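Local coordinates for protein imidazolonepropionase (Unidentified, PDB 2Q09) that catalyses the hydrolytic opening of imidazolone-5-propanoate to N-formimidoyl-L-glutamate, the third step of histidine degradation, at residues E151-R159 against V169-H177. Residues are numbered along the deposited sequence; the frame is centred on the assembly and turned at random.
Sequences ELKMLRVAR and VKTTLLAAH. With DI6 (3-[(4S)-2,5-dioxoimidazolidin-4-yl]propanoic acid), chain C.
Thr171 meets three helix residues, Leu155, Ala158 and Arg159, and more of its surface is covered across the contact than of any other residue here. Its CG2 presses on Ala158 CB at 3.6 Å, while its CB meets Leu155 CD2. With chi1 at 59°, OG1 sits between the backbone N and carbonyl carbon and rises over one face of the Arg159 guanidinium, toward its rim. Arg159 NH2 lies 3.4 Å from Thr171 OG1 at an angle too poor for a bond; the hydroxyl is instead hydrogen-bonded to Leu207 O. A bend at chi2 (-62°) brings the arginine back to the strand, where a water in the guanidinium plane takes a bond from Arg159 NH1 (2.8 Å) and donates to Val169 O (2.7 Å). Gly206 also holds the guanidinium, and NH1 forms a salt bridge with Asp209 OD2; an alanine here would probably leave that carboxylate without its mate and break the water bridge to Val169 O. Farther along, Leu155 and Leu173 cross nearly at right angles, CD1 to CD1 at 4.0 Å. Glu151 lays its CG against Ala175 CB (4.0 Å), but its carboxylate is gripped by the loop that follows strand 135-141: OE1 by Ser142 OG and Gly143 N, OE2 by Gly145 N and Leu146 N. Past Ala176, centre of an inverse gamma turn, His177 NE2 accepts a bond from N4 of the inhibitor DI6 (2.7 Å), while Leu174 CD2 covers one ring face. Helix residues 151-159 run antiparallel to strand residues 169-176 (174°); helix 148-164 and strand 168-176 complete a beta-alpha-beta unit of the amidohydrolase TIM barrel, flanked by strand 210-213 and helices 116-133 and 187-204.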
# COMPACT_ATOMS: atom_id res chain seq x y z
N GLU A 151 7.49 18.24 -0.28
CA GLU A 151 6.47 17.24 -0.57
C GLU A 151 6.65 16.71 -2.01
O GLU A 151 6.61 15.51 -2.24
CB GLU A 151 5.06 17.84 -0.41
CG GLU A 151 4.64 18.05 1.05
CD GLU A 151 4.60 16.75 1.84
OE1 GLU A 151 3.98 15.78 1.37
OE2 GLU A 151 5.18 16.71 2.95
N LEU A 152 6.85 17.61 -2.96
CA LEU A 152 7.05 17.19 -4.35
C LEU A 152 8.38 16.46 -4.53
O LEU A 152 8.51 15.60 -5.39
CB LEU A 152 6.99 18.40 -5.30
CG LEU A 152 5.60 18.79 -5.82
CD1 LEU A 152 4.65 19.05 -4.67
CD2 LEU A 152 5.73 20.01 -6.72
N LYS A 153 9.36 16.81 -3.70
CA LYS A 153 10.67 16.16 -3.75
C LYS A 153 10.46 14.67 -3.48
O LYS A 153 11.05 13.82 -4.13
CB LYS A 153 11.59 16.77 -2.69
CG LYS A 153 12.90 16.03 -2.48
CD LYS A 153 13.83 16.79 -1.53
CE LYS A 153 13.28 16.87 -0.12
NZ LYS A 153 14.22 17.58 0.80
N MSE A 154 9.62 14.37 -2.50
CA MSE A 154 9.35 12.98 -2.15
C MSE A 154 8.63 12.27 -3.29
O MSE A 154 8.96 11.13 -3.62
CB MSE A 154 8.52 12.92 -0.87
CG MSE A 154 9.31 13.42 0.34
SE MSE A 154 8.29 13.41 1.96
CE MSE A 154 7.00 14.73 1.53
N LEU A 155 7.67 12.95 -3.90
CA LEU A 155 6.94 12.35 -5.01
C LEU A 155 7.88 12.08 -6.18
O LEU A 155 7.73 11.09 -6.88
CB LEU A 155 5.79 13.26 -5.46
CG LEU A 155 4.75 13.61 -4.38
CD1 LEU A 155 3.68 14.50 -4.99
CD2 LEU A 155 4.12 12.32 -3.83
N ARG A 156 8.85 12.97 -6.39
CA ARG A 156 9.80 12.76 -7.47
C ARG A 156 10.68 11.55 -7.18
O ARG A 156 11.01 10.79 -8.08
CB ARG A 156 10.68 14.01 -7.68
CG ARG A 156 9.95 15.14 -8.41
CD ARG A 156 10.92 16.17 -8.96
NE ARG A 156 11.57 16.94 -7.91
CZ ARG A 156 11.04 17.99 -7.31
NH1 ARG A 156 9.84 18.43 -7.66
NH2 ARG A 156 11.71 18.61 -6.36
N VAL A 157 11.08 11.37 -5.92
CA VAL A 157 11.90 10.22 -5.57
C VAL A 157 11.09 8.95 -5.82
O VAL A 157 11.62 7.95 -6.29
CB VAL A 157 12.32 10.25 -4.08
CG1 VAL A 157 12.94 8.91 -3.68
CG2 VAL A 157 13.32 11.37 -3.84
N ALA A 158 9.80 9.00 -5.51
CA ALA A 158 8.93 7.85 -5.72
C ALA A 158 8.90 7.48 -7.21
O ALA A 158 9.07 6.31 -7.57
CB ALA A 158 7.52 8.15 -5.21
N ARG A 159 8.70 8.47 -8.07
CA ARG A 159 8.70 8.22 -9.51
C ARG A 159 10.05 7.64 -9.93
O ARG A 159 10.11 6.75 -10.77
CB ARG A 159 8.47 9.52 -10.30
CG ARG A 159 7.08 10.12 -10.18
CD ARG A 159 5.97 9.21 -10.72
NE ARG A 159 4.70 9.92 -10.74
CZ ARG A 159 3.50 9.35 -10.65
NH1 ARG A 159 3.38 8.04 -10.53
NH2 ARG A 159 2.40 10.11 -10.67
N VAL A 169 4.97 1.87 -9.15
CA VAL A 169 4.81 2.76 -8.01
C VAL A 169 3.63 3.70 -8.19
O VAL A 169 3.49 4.33 -9.24
CB VAL A 169 6.08 3.63 -7.80
CG1 VAL A 169 5.86 4.60 -6.64
CG2 VAL A 169 7.28 2.74 -7.53
N LYS A 170 2.78 3.77 -7.18
CA LYS A 170 1.65 4.68 -7.20
C LYS A 170 2.03 5.72 -6.16
O LYS A 170 2.45 5.37 -5.04
CB LYS A 170 0.36 3.96 -6.78
CG LYS A 170 -0.01 2.77 -7.66
CD LYS A 170 -0.28 3.17 -9.10
CE LYS A 170 -1.54 4.01 -9.24
NZ LYS A 170 -1.88 4.23 -10.67
N THR A 171 1.90 6.99 -6.50
CA THR A 171 2.26 8.05 -5.56
C THR A 171 1.05 8.66 -4.90
O THR A 171 -0.02 8.75 -5.51
CB THR A 171 3.06 9.16 -6.26
OG1 THR A 171 2.26 9.72 -7.31
CG2 THR A 171 4.36 8.61 -6.84
N THR A 172 1.22 9.10 -3.67
CA THR A 172 0.14 9.71 -2.93
C THR A 172 0.62 10.93 -2.17
O THR A 172 1.58 10.85 -1.39
CB THR A 172 -0.48 8.71 -1.94
OG1 THR A 172 -0.99 7.57 -2.66
CG2 THR A 172 -1.63 9.36 -1.18
N LEU A 173 -0.03 12.07 -2.41
CA LEU A 173 0.33 13.30 -1.74
C LEU A 173 -0.27 13.32 -0.34
O LEU A 173 -1.49 13.34 -0.18
CB LEU A 173 -0.20 14.50 -2.52
CG LEU A 173 0.10 15.86 -1.89
CD1 LEU A 173 1.59 16.13 -1.97
CD2 LEU A 173 -0.68 16.96 -2.63
N LEU A 174 0.59 13.31 0.68
CA LEU A 174 0.13 13.32 2.06
C LEU A 174 0.67 14.54 2.79
O LEU A 174 1.29 14.42 3.85
CB LEU A 174 0.58 12.04 2.77
CG LEU A 174 0.14 11.84 4.23
CD1 LEU A 174 -1.37 11.70 4.31
CD2 LEU A 174 0.82 10.60 4.79
N ALA A 175 0.46 15.72 2.22
CA ALA A 175 0.93 16.96 2.83
C ALA A 175 0.16 17.22 4.13
O ALA A 175 0.67 17.87 5.04
CB ALA A 175 0.75 18.13 1.86
N ALA A 176 -1.06 16.70 4.20
CA ALA A 176 -1.89 16.86 5.39
C ALA A 176 -1.64 15.73 6.39
O ALA A 176 -2.57 15.14 6.93
CB ALA A 176 -3.37 16.91 4.99
N HIS A 177 -0.36 15.43 6.62
CA HIS A 177 0.04 14.37 7.55
C HIS A 177 0.12 14.96 8.96
O HIS A 177 -0.07 14.26 9.96
CB HIS A 177 1.41 13.83 7.14
CG HIS A 177 1.74 12.50 7.74
ND1 HIS A 177 2.95 11.87 7.52
CD2 HIS A 177 1.02 11.66 8.53
CE1 HIS A 177 2.95 10.70 8.14
NE2 HIS A 177 1.80 10.55 8.76
N1 DI6 C . -0.45 7.34 11.46
C2 DI6 C . 0.64 6.58 11.71
O2 DI6 C . 0.71 5.62 12.45
C3 DI6 C . 1.79 7.20 10.87
N4 DI6 C . 1.11 8.33 10.20
C5 DI6 C . -0.18 8.33 10.59
O5 DI6 C . -1.01 9.13 10.20
C6 DI6 C . 2.94 7.65 11.76
C7 DI6 C . 4.09 8.27 10.97
C8 DI6 C . 5.28 8.74 11.82
O9 DI6 C . 6.36 8.95 11.23
O10 DI6 C . 5.16 8.90 13.06
O HOH W 1 5.27 5.99 -10.52